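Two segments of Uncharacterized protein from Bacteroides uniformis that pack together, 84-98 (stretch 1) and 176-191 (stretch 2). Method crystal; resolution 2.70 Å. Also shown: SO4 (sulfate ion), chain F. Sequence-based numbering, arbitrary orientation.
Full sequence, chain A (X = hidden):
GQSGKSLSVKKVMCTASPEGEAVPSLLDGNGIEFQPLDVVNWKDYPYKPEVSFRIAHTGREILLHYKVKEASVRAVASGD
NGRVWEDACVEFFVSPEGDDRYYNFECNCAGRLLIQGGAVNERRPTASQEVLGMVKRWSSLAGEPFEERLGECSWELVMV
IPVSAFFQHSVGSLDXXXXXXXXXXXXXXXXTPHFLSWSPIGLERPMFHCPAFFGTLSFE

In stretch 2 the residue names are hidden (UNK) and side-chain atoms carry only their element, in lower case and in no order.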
# COMPACT_ATOMS: atom_id res chain seq x y z
N VAL A 84 -2.13 -12.03 -4.34
CA VAL A 84 -1.33 -11.52 -3.21
C VAL A 84 -2.10 -11.26 -1.92
O VAL A 84 -1.55 -11.39 -0.84
CB VAL A 84 -0.50 -10.26 -3.60
CG1 VAL A 84 0.47 -10.57 -4.72
CG2 VAL A 84 -1.38 -9.06 -3.98
N TRP A 85 -3.36 -10.84 -2.05
CA TRP A 85 -4.26 -10.60 -0.90
C TRP A 85 -4.42 -11.84 0.00
O TRP A 85 -4.81 -11.71 1.17
CB TRP A 85 -5.63 -10.08 -1.37
CG TRP A 85 -6.35 -11.05 -2.24
CD1 TRP A 85 -7.16 -12.05 -1.83
CD2 TRP A 85 -6.27 -11.15 -3.66
NE1 TRP A 85 -7.59 -12.79 -2.91
CE2 TRP A 85 -7.07 -12.25 -4.05
CE3 TRP A 85 -5.58 -10.42 -4.65
CZ2 TRP A 85 -7.22 -12.64 -5.39
CZ3 TRP A 85 -5.74 -10.80 -5.99
CH2 TRP A 85 -6.55 -11.90 -6.35
N GLU A 86 -4.16 -13.03 -0.56
CA GLU A 86 -4.21 -14.30 0.20
C GLU A 86 -2.99 -14.51 1.08
O GLU A 86 -3.08 -15.16 2.13
CB GLU A 86 -4.34 -15.48 -0.74
CG GLU A 86 -5.60 -15.45 -1.58
CD GLU A 86 -5.71 -16.63 -2.50
OE1 GLU A 86 -4.68 -17.28 -2.79
OE2 GLU A 86 -6.84 -16.89 -2.92
N ASP A 87 -1.86 -13.98 0.62
CA ASP A 87 -0.58 -14.00 1.33
C ASP A 87 -0.60 -12.85 2.35
O ASP A 87 -1.55 -12.06 2.36
CB ASP A 87 0.57 -13.80 0.32
CG ASP A 87 0.66 -14.90 -0.71
OD1 ASP A 87 0.50 -16.08 -0.34
OD2 ASP A 87 0.96 -14.62 -1.89
N ALA A 88 0.41 -12.78 3.22
CA ALA A 88 0.57 -11.65 4.17
C ALA A 88 0.83 -10.46 3.27
O ALA A 88 1.84 -10.42 2.56
CB ALA A 88 1.73 -11.86 5.13
N CYS A 89 -0.09 -9.50 3.30
CA CYS A 89 -0.11 -8.43 2.32
C CYS A 89 -0.45 -7.06 2.88
O CYS A 89 -1.36 -6.95 3.70
CB CYS A 89 -1.18 -8.84 1.30
SG CYS A 89 -1.50 -7.73 -0.08
N VAL A 90 0.28 -6.05 2.39
CA VAL A 90 0.02 -4.63 2.70
C VAL A 90 -0.43 -3.99 1.39
O VAL A 90 0.02 -4.39 0.30
CB VAL A 90 1.21 -3.87 3.28
CG1 VAL A 90 1.53 -4.41 4.67
CG2 VAL A 90 2.44 -3.89 2.38
N GLU A 91 -1.33 -3.01 1.51
CA GLU A 91 -1.97 -2.40 0.35
C GLU A 91 -2.06 -0.87 0.46
O GLU A 91 -2.12 -0.32 1.56
CB GLU A 91 -3.39 -2.98 0.17
CG GLU A 91 -3.47 -4.52 0.18
CD GLU A 91 -4.87 -5.09 -0.02
OE1 GLU A 91 -5.85 -4.33 -0.07
OE2 GLU A 91 -5.00 -6.32 -0.10
N PHE A 92 -2.06 -0.22 -0.71
CA PHE A 92 -2.22 1.22 -0.88
C PHE A 92 -3.21 1.46 -2.02
O PHE A 92 -2.96 1.02 -3.14
CB PHE A 92 -0.87 1.87 -1.22
CG PHE A 92 -0.95 3.35 -1.56
CD1 PHE A 92 -1.60 4.25 -0.70
CD2 PHE A 92 -0.32 3.86 -2.70
CE1 PHE A 92 -1.64 5.61 -0.99
CE2 PHE A 92 -0.35 5.23 -2.98
CZ PHE A 92 -1.02 6.10 -2.13
N PHE A 93 -4.32 2.11 -1.71
CA PHE A 93 -5.37 2.43 -2.69
C PHE A 93 -5.38 3.95 -2.81
O PHE A 93 -5.32 4.63 -1.78
CB PHE A 93 -6.75 1.97 -2.22
CG PHE A 93 -7.03 0.49 -2.42
CD1 PHE A 93 -6.14 -0.51 -2.01
CD2 PHE A 93 -8.27 0.08 -2.94
CE1 PHE A 93 -6.44 -1.86 -2.17
CE2 PHE A 93 -8.57 -1.26 -3.10
CZ PHE A 93 -7.66 -2.24 -2.72
N VAL A 94 -5.49 4.49 -4.03
CA VAL A 94 -5.43 5.95 -4.24
C VAL A 94 -6.07 6.43 -5.55
O VAL A 94 -5.91 5.78 -6.58
CB VAL A 94 -3.94 6.42 -4.14
CG1 VAL A 94 -3.07 5.80 -5.24
CG2 VAL A 94 -3.82 7.93 -4.16
N SER A 95 -6.79 7.56 -5.48
CA SER A 95 -7.42 8.24 -6.63
C SER A 95 -6.65 9.56 -6.72
O SER A 95 -6.72 10.38 -5.81
CB SER A 95 -8.92 8.50 -6.39
OG SER A 95 -9.49 9.32 -7.40
N PRO A 96 -5.94 9.80 -7.84
CA PRO A 96 -5.06 10.96 -7.89
C PRO A 96 -5.58 12.28 -8.47
O PRO A 96 -4.86 13.28 -8.33
CB PRO A 96 -3.94 10.43 -8.77
CG PRO A 96 -4.70 9.65 -9.81
CD PRO A 96 -5.95 9.13 -9.15
N GLU A 97 -6.75 12.31 -9.11
CA GLU A 97 -7.21 13.53 -9.79
C GLU A 97 -8.62 13.99 -9.38
O GLU A 97 -9.19 14.84 -10.06
CB GLU A 97 -7.17 13.28 -11.33
CG GLU A 97 -6.55 14.38 -12.22
CD GLU A 97 -5.05 14.16 -12.48
OE1 GLU A 97 -4.22 14.50 -11.60
OE2 GLU A 97 -4.70 13.66 -13.58
N GLY A 98 -9.16 13.45 -8.29
CA GLY A 98 -10.53 13.78 -7.87
C GLY A 98 -11.64 13.30 -8.81
O GLY A 98 -12.76 13.83 -8.74
N UNK A 176 2.29 19.80 -4.16
CA UNK A 176 1.06 20.51 -3.80
C UNK A 176 -0.28 19.90 -4.17
O UNK A 176 -1.30 20.56 -4.00
N UNK A 177 -0.30 18.66 -4.69
CA UNK A 177 -1.58 18.00 -5.04
C UNK A 177 -2.25 17.46 -3.81
O UNK A 177 -1.60 17.25 -2.78
c UNK A 177 -1.50 16.41 -8.56
c UNK A 177 -1.15 16.88 -9.96
c UNK A 177 -1.05 17.38 -7.46
c UNK A 177 -1.41 16.87 -6.07
n UNK A 177 -1.48 18.30 -10.24
N UNK A 178 -3.57 17.28 -3.91
CA UNK A 178 -4.38 16.67 -2.86
C UNK A 178 -5.03 15.43 -3.48
O UNK A 178 -5.81 15.56 -4.43
o UNK A 178 -4.83 18.83 -1.81
c UNK A 178 -6.19 16.97 -1.14
c UNK A 178 -5.45 17.63 -2.29
N UNK A 179 -4.66 14.24 -2.99
CA UNK A 179 -5.22 12.97 -3.45
C UNK A 179 -6.00 12.34 -2.34
O UNK A 179 -5.91 12.76 -1.18
c UNK A 179 -1.11 12.27 -6.97
c UNK A 179 -3.26 12.56 -4.97
se UNK A 179 -2.13 11.13 -5.74
c UNK A 179 -4.13 11.99 -3.86
N UNK A 180 -6.80 11.33 -2.70
CA UNK A 180 -7.60 10.57 -1.76
C UNK A 180 -7.17 9.10 -1.80
O UNK A 180 -6.96 8.54 -2.87
c UNK A 180 -9.52 12.22 -2.01
n UNK A 180 -12.40 12.26 0.51
c UNK A 180 -10.99 12.27 0.02
c UNK A 180 -9.09 10.75 -2.05
c UNK A 180 -10.93 12.43 -1.50
N UNK A 181 -7.02 8.48 -0.64
CA UNK A 181 -6.61 7.09 -0.57
C UNK A 181 -6.76 6.43 0.78
O UNK A 181 -7.30 7.02 1.72
N UNK A 182 -6.30 5.19 0.86
CA UNK A 182 -6.33 4.43 2.12
C UNK A 182 -5.22 3.37 2.10
O UNK A 182 -4.65 3.06 1.03
o UNK A 182 -7.27 3.59 4.68
n UNK A 182 -9.42 3.48 4.02
c UNK A 182 -8.12 3.62 3.78
c UNK A 182 -7.73 3.80 2.31
N UNK A 183 -4.92 2.85 3.29
CA UNK A 183 -3.86 1.85 3.47
C UNK A 183 -4.44 0.65 4.20
O UNK A 183 -5.23 0.83 5.12
c UNK A 183 -2.23 3.78 3.71
c UNK A 183 -2.69 2.45 4.24
c UNK A 183 -1.17 3.87 2.80
c UNK A 183 -1.43 6.26 2.68
c UNK A 183 -2.89 4.96 4.08
c UNK A 183 -2.49 6.18 3.57
c UNK A 183 -0.77 5.10 2.30
N UNK A 184 -4.07 -0.56 3.76
CA UNK A 184 -4.61 -1.78 4.35
C UNK A 184 -3.59 -2.89 4.60
O UNK A 184 -2.54 -2.95 3.96
c UNK A 184 -8.62 0.05 3.21
o UNK A 184 -9.73 0.99 1.29
c UNK A 184 -7.91 -0.50 0.98
c UNK A 184 -6.76 -1.47 2.90
c UNK A 184 -8.77 0.17 1.83
c UNK A 184 -5.71 -2.39 3.47
c UNK A 184 -6.92 -1.33 1.51
c UNK A 184 -7.63 -0.79 3.73
N UNK A 185 -3.98 -3.78 5.52
CA UNK A 185 -3.26 -5.01 5.86
C UNK A 185 -4.27 -6.16 5.84
O UNK A 185 -5.41 -6.00 6.31
c UNK A 185 -2.03 -6.18 7.79
c UNK A 185 -0.70 -6.47 7.12
c UNK A 185 -0.09 -7.79 7.60
n UNK A 185 -0.68 -9.03 7.03
c UNK A 185 -2.70 -4.92 7.26
N UNK A 186 -3.84 -7.31 5.32
CA UNK A 186 -4.69 -8.50 5.25
C UNK A 186 -3.88 -9.76 4.96
O UNK A 186 -2.66 -9.69 4.84
s UNK A 186 -5.12 -8.27 2.50
c UNK A 186 -5.78 -8.32 4.17
N UNK A 187 -4.58 -10.89 4.87
CA UNK A 187 -4.00 -12.18 4.50
C UNK A 187 -5.08 -13.24 4.53
O UNK A 187 -5.24 -13.92 5.52
N UNK A 188 -5.86 -13.31 3.44
CA UNK A 188 -7.03 -14.18 3.35
C UNK A 188 -6.75 -15.65 3.68
O UNK A 188 -7.56 -16.26 4.36
o UNK A 188 -8.12 -11.69 2.46
o UNK A 188 -9.30 -12.59 0.86
c UNK A 188 -7.76 -14.06 1.98
c UNK A 188 -8.44 -12.68 1.76
N UNK A 189 -5.61 -16.19 3.23
CA UNK A 189 -5.25 -17.61 3.46
C UNK A 189 -4.25 -17.86 4.61
O UNK A 189 -3.70 -18.97 4.74
c UNK A 189 -6.00 -18.60 1.22
n UNK A 189 -6.54 -21.46 -1.29
c UNK A 189 -4.82 -18.29 2.15
c UNK A 189 -5.65 -19.64 0.15
c UNK A 189 -6.90 -20.25 -0.48
N UNK A 190 -4.04 -16.86 5.46
CA UNK A 190 -3.21 -17.00 6.67
C UNK A 190 -3.99 -17.77 7.71
O UNK A 190 -5.20 -17.89 7.61
c UNK A 190 -0.51 -15.40 6.23
c UNK A 190 -1.67 -13.42 7.15
c UNK A 190 -1.86 -14.74 6.44
c UNK A 190 -2.81 -15.63 7.25
N UNK A 191 -3.30 -18.26 8.74
CA UNK A 191 -3.90 -19.01 9.86
C UNK A 191 -5.04 -18.22 10.51
O UNK A 191 -6.07 -18.81 10.86
c UNK A 191 -2.26 -20.40 13.17
c UNK A 191 -3.30 -20.21 12.08
o UNK A 191 -2.00 -21.53 13.59
n UNK A 191 -1.64 -19.32 13.62
c UNK A 191 -2.84 -19.32 10.93
S SO4 F . -0.11 17.38 -13.51
O1 SO4 F . -1.51 17.04 -13.15
O2 SO4 F . 0.22 16.76 -14.81
O3 SO4 F . 0.07 18.84 -13.63
O4 SO4 F . 0.81 16.88 -12.46

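Position 176 has no side-chain atoms and a positive phi of 73°, a backbone state that favours Gly 176. Position 177 carries four carbons in a row ending in nitrogen, which is Lys 177; its NZ makes a weak hydrogen bond of 3.2 Å to O1 of the sulfate ion, a pairing that suits a cation. At 178 one carbon bears an oxygen and a carbon. This is Thr 178, exposed, with no contact to stretch 1, and its branching at CB is well tolerated in a strand.

Position 179 has two carbons, selenium and a final carbon, unbranched: selenomethionine, Met 179. Its long, apolar chain sets SE 3.6 Å from Pro 96 CB and 3.9 Å from Val 94 CG2. Position 180 again shows four carbons and a terminal nitrogen. Lys 180 serves the sheet through its backbone, its O accepting from Ser 95 N at 2.8 Å, while the end of its side chain leads away into exposed surroundings.

Position 181 lacks side-chain atoms and is Gly 181. The strands come close here, CA lying 4.0 Å from Val 94 CA, and an ideal CB would sit 2.5 Å from Phe 93 O, a clash. Position 182 has two carbons, the second bearing oxygen and nitrogen. As Asn 182 it folds OD1 back to accept from the N of position 183 at 2.8 Å, and its amide finds further partners elsewhere in the structure.

At 183 one carbon leads to a six-carbon ring: Phe 183, whose flat apolar ring suits the buried face it shares with Phe 92. Its CE2 is 3.2 Å from Phe 92 CD1, and the two ring planes, 19° apart, are slid so that they barely overlap. At 184 the ring also bears an oxygen: Tyr 184 turns its edge to the face of Phe 93, with CE2 3.5 Å from Phe 93 CD1, while its hydroxyl is satisfied elsewhere in the structure.

Position 185, four carbons and a nitrogen, is Lys 185. Though buried, it suits its place by laying CD 3.9 Å from Val 90 CG1 and donating from NZ to the O of position 186 at 3.0 Å. Position 186 has one carbon and a sulfur: Cys 186, compact, with SG 3.3 Å from Glu 91 OE2.

Position 187, without a side chain, is Gly 187; a CB would clash with a side-chain carbon of position 190. At 188 two carbons, the second with two oxygens, give Asp 188, a short polar residue common in turns, whose OD2 meets the edge of the Trp 85 ring. Position 189, four carbons and nitrogen, is Lys 189, its CD 3.9 Å from Glu 86 OE1; a charged chain suits this exposed site. At 190 four carbons fork at the second: apolar Leu 190 suits a buried site, CD1 4.3 Å from Ala 88 CB. Position 191 has three carbons, the third carrying oxygen and nitrogen: polar Gln 191, suitably exposed.

The contact is an antiparallel strand pair, held by paired backbone hydrogen bonds from Cys 89 to Ser 95. Beyond it, the turn from Gly 187 to Leu 190 docks as Asp 188 N and Lys 189 N donate to Trp 85 O and Glu 86 O.

Stretch 2 (176-191) GKTMKGNFYKCGDKLQ
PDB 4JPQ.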